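Local coordinates for putative electron transport related protein (Corynebacterium diphtheriae, PDB 4PQ1), which probably exchanges thiols and disulfides as a thioredoxin-like DsbF homologue, acting as an oxidant or reductant of other proteins, at residues F111-A114 with A115-G119; I129-D132 with K133-P137; D149-K152 with V153-L157. One frame throughout, in Å; residues are numbered along the deposited sequence.

Overall arrangement
The three contacts follow one another along a thioredoxin-like chain whose Cys56-Cys59 pair, seen here as a disulfide, has the CxxC form of the redox site; none of them contains either cysteine. Contact 1 is the short helix before strand 127-131, contact 2 the hairpin that leaves this strand, and contact 3 the end of the final helix. Contacts 1 and 2 have centres 15 Å apart and meet where Leu117 CD1 lies 4.2 Å from Ile129 CD1. Contacts 2 and 3, 11 Å apart between centres, touch where Val130 packs on Leu150, Val153 and Ile154 and where Asp132 CB lies 3.7 Å from Leu157 CD2. Contacts 1 and 3 lie 23 Å apart between centres, on opposite sides of the chain's centre.

Contact 1 of 3, residues F111-A114 with A115-G119; sequences FKTA and AQLGG
Leu117 reaches back over one turn of the chain to Thr113, and its CB, CG and CD1 each have an atom of that residue beside them. Its CB starts close to two backbone oxygens, 3.6 Å from Thr113 O and a little farther from Ala114 O. CG then comes to 3.4 Å from Thr113 O, and from there the CD1 branch carries on to the methyl, with Leu117 CD1 and Thr113 CG2 3.6 Å apart. The two side chains cross obliquely and touch methyl to methyl. In Thr113 a chi1 of -60° puts OG1 beside the backbone N, where it bonds Asp108 OD2, and leaves CG2 anti to that N. The buried Leu117 side chain also packs on Val24, Leu49 and Ile82.

This is the short helix 113-116 of a thioredoxin-like fold, laid against the central sheet on strands 46-52 and 77-83, ahead of strand 127-131 in the chain. Its backbone bonding is loose. The bond from Ala115 N to Lys112 O is 3.0 Å long, yet the donor stands well above the carbonyl plane, and those from Gln116 N and Leu117 N to Thr113 O, like that from Leu117 N to Ala114 O, are weak. Ala114 O finds a second donor beyond the helix: Gly119 N reaches it at 3.2 Å, a bond between residues five apart that bends the chain back on itself. Gly118 makes this bend with a positive phi (80°), and Gly119 follows with the same value, a conformation that suits glycine.

On the side of the Phe111 ring, Ala114 CB rests over the ring centre, 3.8 Å above its plane. That ring in turn packs on Ala51, Ile82 and Val84.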
# COMPACT_ATOMS: atom_id res chain seq x y z
N PHE A 111 11.00 6.63 2.29
CA PHE A 111 10.17 6.13 1.21
C PHE A 111 11.02 5.65 0.02
O PHE A 111 10.74 5.94 -1.13
CB PHE A 111 9.16 7.22 0.79
CG PHE A 111 7.96 6.68 0.03
CD1 PHE A 111 7.79 5.32 -0.17
CD2 PHE A 111 6.96 7.54 -0.42
CE1 PHE A 111 6.71 4.84 -0.86
CE2 PHE A 111 5.85 7.05 -1.09
CZ PHE A 111 5.73 5.70 -1.32
N LYS A 112 12.06 4.88 0.34
CA LYS A 112 12.93 4.34 -0.67
C LYS A 112 12.16 3.34 -1.54
O LYS A 112 12.49 3.13 -2.71
CB LYS A 112 14.16 3.68 -0.04
CG LYS A 112 15.23 4.67 0.44
CD LYS A 112 16.35 3.96 1.19
CE LYS A 112 17.47 4.93 1.54
NZ LYS A 112 18.01 5.64 0.34
N THR A 113 11.11 2.76 -0.95
CA THR A 113 10.24 1.80 -1.63
C THR A 113 9.61 2.37 -2.90
O THR A 113 9.26 1.64 -3.83
CB THR A 113 9.11 1.32 -0.70
OG1 THR A 113 9.68 0.68 0.44
CG2 THR A 113 8.22 0.31 -1.39
N ALA A 114 9.46 3.69 -2.94
CA ALA A 114 8.85 4.34 -4.10
C ALA A 114 9.60 3.97 -5.37
O ALA A 114 9.01 3.85 -6.43
CB ALA A 114 8.81 5.85 -3.91
N ALA A 115 10.91 3.79 -5.23
CA ALA A 115 11.79 3.49 -6.36
C ALA A 115 11.55 2.09 -6.90
O ALA A 115 11.71 1.83 -8.10
CB ALA A 115 13.24 3.67 -5.95
N GLN A 116 11.18 1.18 -6.00
CA GLN A 116 10.88 -0.19 -6.38
C GLN A 116 9.45 -0.35 -6.88
O GLN A 116 9.09 -1.38 -7.46
CB GLN A 116 11.14 -1.11 -5.19
CG GLN A 116 12.60 -1.20 -4.84
CD GLN A 116 12.85 -1.13 -3.35
OE1 GLN A 116 12.26 -1.90 -2.57
NE2 GLN A 116 13.72 -0.22 -2.93
N LEU A 117 8.64 0.67 -6.67
CA LEU A 117 7.24 0.63 -7.06
C LEU A 117 7.06 1.37 -8.38
O LEU A 117 5.97 1.82 -8.70
CB LEU A 117 6.36 1.23 -5.95
CG LEU A 117 6.22 0.33 -4.70
CD1 LEU A 117 5.42 0.98 -3.59
CD2 LEU A 117 5.58 -0.99 -5.08
N GLY A 118 8.14 1.49 -9.13
CA GLY A 118 8.03 2.01 -10.48
C GLY A 118 7.94 3.51 -10.58
O GLY A 118 7.44 4.05 -11.57
N GLY A 119 8.44 4.19 -9.55
CA GLY A 119 8.51 5.64 -9.55
C GLY A 119 7.19 6.32 -9.22
O GLY A 119 6.89 7.40 -9.71

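Contact 2 of 3, residues I129-D132 with K133-P137; sequences IVLD and KQHRP
Asp132 turns its carboxylate back toward Arg136 by a chi1 of 60°, which sets CG between its own backbone N and carbonyl carbon, while Arg136 bends at chi3 (-63°) to bring its NE edge to the carboxylate. NE at 2.9 Å and NH2 at 3.2 Å both converge on Asp132 OD2; NE takes its syn lone pair and NH2 comes from above the carboxylate plane. The two planes stand 40° apart. Arg21 adds a second salt bridge to OD2.

OD1 takes the backbone instead, receiving Gln134 N at 2.8 Å, an Asx turn, and Arg136 N from the opposite face of the carboxylate. With two donors on OD1 and two arginines on OD2, this buried acid is probably favoured in its charged form.

The backbone is a type I turn from Asp132 to His135 with a G1 bulge: His135 N bonds Asp132 O, Asp132 N bonds Arg136 O at 2.9 Å, and His135 takes the left-handed conformation. His135 NE2 bonds Tyr42 O.

Next to the turn Leu131 CD2 lies 3.6 Å from Pro137 CG, with Ile129 beside the same proline. The hairpin joins strand 127-131 to strand 137-141; strand 46-52 flanks the former, and helix 147-156 covers Val130.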
# COMPACT_ATOMS: atom_id res chain seq x y z
N ILE A 129 -1.85 1.31 -3.60
CA ILE A 129 -1.69 0.50 -4.81
C ILE A 129 -2.27 -0.89 -4.61
O ILE A 129 -1.86 -1.62 -3.71
CB ILE A 129 -0.23 0.39 -5.21
CG1 ILE A 129 0.34 1.79 -5.44
CG2 ILE A 129 -0.12 -0.48 -6.48
CD1 ILE A 129 1.82 1.81 -5.68
N VAL A 130 -3.24 -1.25 -5.46
CA VAL A 130 -3.82 -2.59 -5.38
C VAL A 130 -3.08 -3.49 -6.37
O VAL A 130 -3.14 -3.26 -7.57
CB VAL A 130 -5.33 -2.59 -5.70
CG1 VAL A 130 -5.90 -3.97 -5.51
CG2 VAL A 130 -6.08 -1.59 -4.82
N LEU A 131 -2.37 -4.49 -5.85
CA LEU A 131 -1.66 -5.44 -6.69
C LEU A 131 -2.52 -6.69 -6.90
O LEU A 131 -3.24 -7.09 -5.98
CB LEU A 131 -0.33 -5.84 -6.05
CG LEU A 131 0.64 -4.74 -5.66
CD1 LEU A 131 1.87 -5.37 -5.00
CD2 LEU A 131 1.02 -3.93 -6.87
N ASP A 132 -2.46 -7.29 -8.09
CA ASP A 132 -3.23 -8.52 -8.33
C ASP A 132 -2.40 -9.71 -7.86
O ASP A 132 -1.39 -9.52 -7.20
CB ASP A 132 -3.65 -8.69 -9.82
CG ASP A 132 -2.47 -8.75 -10.79
OD1 ASP A 132 -1.36 -9.19 -10.40
OD2 ASP A 132 -2.65 -8.37 -11.98
N LYS A 133 -2.79 -10.92 -8.23
CA LYS A 133 -2.12 -12.10 -7.68
C LYS A 133 -0.70 -12.27 -8.22
O LYS A 133 0.10 -13.03 -7.67
CB LYS A 133 -2.95 -13.36 -7.98
CG LYS A 133 -4.09 -13.60 -7.00
CD LYS A 133 -4.85 -14.85 -7.40
CE LYS A 133 -5.99 -15.14 -6.45
NZ LYS A 133 -6.59 -16.47 -6.74
N GLN A 134 -0.38 -11.55 -9.30
CA GLN A 134 0.96 -11.60 -9.85
C GLN A 134 1.73 -10.39 -9.36
O GLN A 134 2.84 -10.10 -9.83
CB GLN A 134 0.94 -11.65 -11.39
CG GLN A 134 0.26 -12.90 -11.95
CD GLN A 134 0.19 -12.88 -13.46
OE1 GLN A 134 1.21 -12.73 -14.14
NE2 GLN A 134 -1.02 -13.03 -13.99
N HIS A 135 1.13 -9.69 -8.40
CA HIS A 135 1.72 -8.52 -7.77
C HIS A 135 2.01 -7.47 -8.83
O HIS A 135 3.10 -6.90 -8.88
CB HIS A 135 2.96 -8.90 -6.96
CG HIS A 135 2.66 -9.69 -5.72
ND1 HIS A 135 3.63 -10.15 -4.86
CD2 HIS A 135 1.47 -10.10 -5.19
CE1 HIS A 135 3.07 -10.82 -3.86
NE2 HIS A 135 1.76 -10.80 -4.04
N ARG A 136 1.00 -7.20 -9.64
CA ARG A 136 1.06 -6.18 -10.68
C ARG A 136 0.00 -5.16 -10.34
O ARG A 136 -1.11 -5.54 -9.98
CB ARG A 136 0.78 -6.77 -12.09
CG ARG A 136 1.44 -8.10 -12.37
CD ARG A 136 1.00 -8.69 -13.73
NE ARG A 136 -0.43 -8.99 -13.79
CZ ARG A 136 -1.06 -9.41 -14.89
NH1 ARG A 136 -0.38 -9.57 -16.02
NH2 ARG A 136 -2.36 -9.67 -14.88
N PRO A 137 0.32 -3.87 -10.44
CA PRO A 137 -0.75 -2.97 -10.02
C PRO A 137 -1.97 -3.05 -10.94
O PRO A 137 -1.84 -3.05 -12.16
CB PRO A 137 -0.08 -1.59 -10.07
CG PRO A 137 1.36 -1.88 -9.80
CD PRO A 137 1.62 -3.19 -10.53

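Contact 3 of 3, residues D149-K152 with V153-L157; sequences DLIK and VIDSL
Asp155 N points almost straight at Ile151 O, 2.8 Å away with an angle of 173° at the hydrogen, and Ile154 N bonds Leu150 O in the carbonyl plane at 2.7 Å. These are the i to i+4 bonds of an amphipathic alpha-helix, residues 147-156, the closing helix of this thioredoxin-like fold. The bonding slackens toward the end: Ser156 N to Lys152 O is long and weak. Ser156 OG, however, turns back to its own helix and donates to a lone pair of Val153 O at 2.7 Å.

On one flank Ile151 and Asp155 lie side by side, pointing the same way. The CG2 branch of Ile151, anti to its backbone N, brushes Asp155 OD2 at 3.6 Å, while OD1 of the acid bonds the hydroxyl of Tyr72, whose side chain also touches Ile151. Leu150 and Ile154 lie along the inner side. Leu150 packs on Leu66 and Val69 of helix 63-73 as well as on the sheet, and Ile154 reaches Leu73. Val153 faces Ala138 and Ala139 of strand 137-141.

One contact with the helix's own backbone is close as well: Val153 CG2 lies 3.5 Å from Asp149 O.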
# COMPACT_ATOMS: atom_id res chain seq x y z
N ASP A 149 -13.69 2.01 -2.65
CA ASP A 149 -12.72 2.26 -3.72
C ASP A 149 -11.94 0.98 -3.97
O ASP A 149 -11.84 0.49 -5.10
CB ASP A 149 -11.73 3.38 -3.36
CG ASP A 149 -12.32 4.78 -3.49
OD1 ASP A 149 -13.09 5.03 -4.44
OD2 ASP A 149 -11.96 5.64 -2.65
N LEU A 150 -11.40 0.44 -2.89
CA LEU A 150 -10.50 -0.70 -2.96
C LEU A 150 -11.25 -1.98 -3.23
O LEU A 150 -10.82 -2.78 -4.04
CB LEU A 150 -9.71 -0.83 -1.67
CG LEU A 150 -8.92 0.44 -1.37
CD1 LEU A 150 -8.16 0.29 -0.06
CD2 LEU A 150 -7.96 0.74 -2.50
N ILE A 151 -12.37 -2.17 -2.54
CA ILE A 151 -13.15 -3.38 -2.70
C ILE A 151 -13.61 -3.57 -4.16
O ILE A 151 -13.56 -4.66 -4.69
CB ILE A 151 -14.37 -3.40 -1.74
CG1 ILE A 151 -13.91 -3.82 -0.34
CG2 ILE A 151 -15.45 -4.36 -2.24
CD1 ILE A 151 -14.96 -3.63 0.71
N LYS A 152 -14.04 -2.49 -4.80
CA LYS A 152 -14.47 -2.55 -6.17
C LYS A 152 -13.37 -3.08 -7.07
O LYS A 152 -13.62 -3.92 -7.93
CB LYS A 152 -14.92 -1.17 -6.65
CG LYS A 152 -16.29 -0.81 -6.14
CD LYS A 152 -16.83 0.44 -6.81
CE LYS A 152 -18.30 0.64 -6.46
NZ LYS A 152 -18.86 1.88 -7.07
N VAL A 153 -12.15 -2.60 -6.86
CA VAL A 153 -11.01 -3.13 -7.58
C VAL A 153 -10.78 -4.57 -7.16
O VAL A 153 -10.59 -5.44 -8.02
CB VAL A 153 -9.72 -2.34 -7.32
CG1 VAL A 153 -8.58 -2.96 -8.15
CG2 VAL A 153 -9.92 -0.86 -7.64
N ILE A 154 -10.80 -4.80 -5.85
CA ILE A 154 -10.55 -6.15 -5.31
C ILE A 154 -11.43 -7.16 -6.03
O ILE A 154 -10.92 -8.13 -6.59
CB ILE A 154 -10.82 -6.23 -3.79
CG1 ILE A 154 -9.77 -5.44 -3.00
CG2 ILE A 154 -10.81 -7.68 -3.31
CD1 ILE A 154 -8.36 -5.93 -3.24
N ASP A 155 -12.73 -6.91 -6.06
CA ASP A 155 -13.69 -7.80 -6.68
C ASP A 155 -13.39 -8.10 -8.16
O ASP A 155 -13.59 -9.22 -8.63
CB ASP A 155 -15.09 -7.22 -6.54
CG ASP A 155 -15.63 -7.36 -5.13
OD1 ASP A 155 -15.07 -8.19 -4.37
OD2 ASP A 155 -16.60 -6.66 -4.78
N SER A 156 -12.91 -7.10 -8.89
CA SER A 156 -12.61 -7.28 -10.31
C SER A 156 -11.44 -8.23 -10.54
O SER A 156 -11.23 -8.71 -11.65
CB SER A 156 -12.32 -5.92 -10.96
OG SER A 156 -11.00 -5.49 -10.71
N LEU A 157 -10.68 -8.51 -9.49
CA LEU A 157 -9.51 -9.39 -9.61
C LEU A 157 -9.89 -10.85 -9.37
O LEU A 157 -10.87 -11.34 -9.93
CB LEU A 157 -8.42 -8.98 -8.63
CG LEU A 157 -7.83 -7.58 -8.79
CD1 LEU A 157 -6.88 -7.30 -7.64
CD2 LEU A 157 -7.11 -7.42 -10.12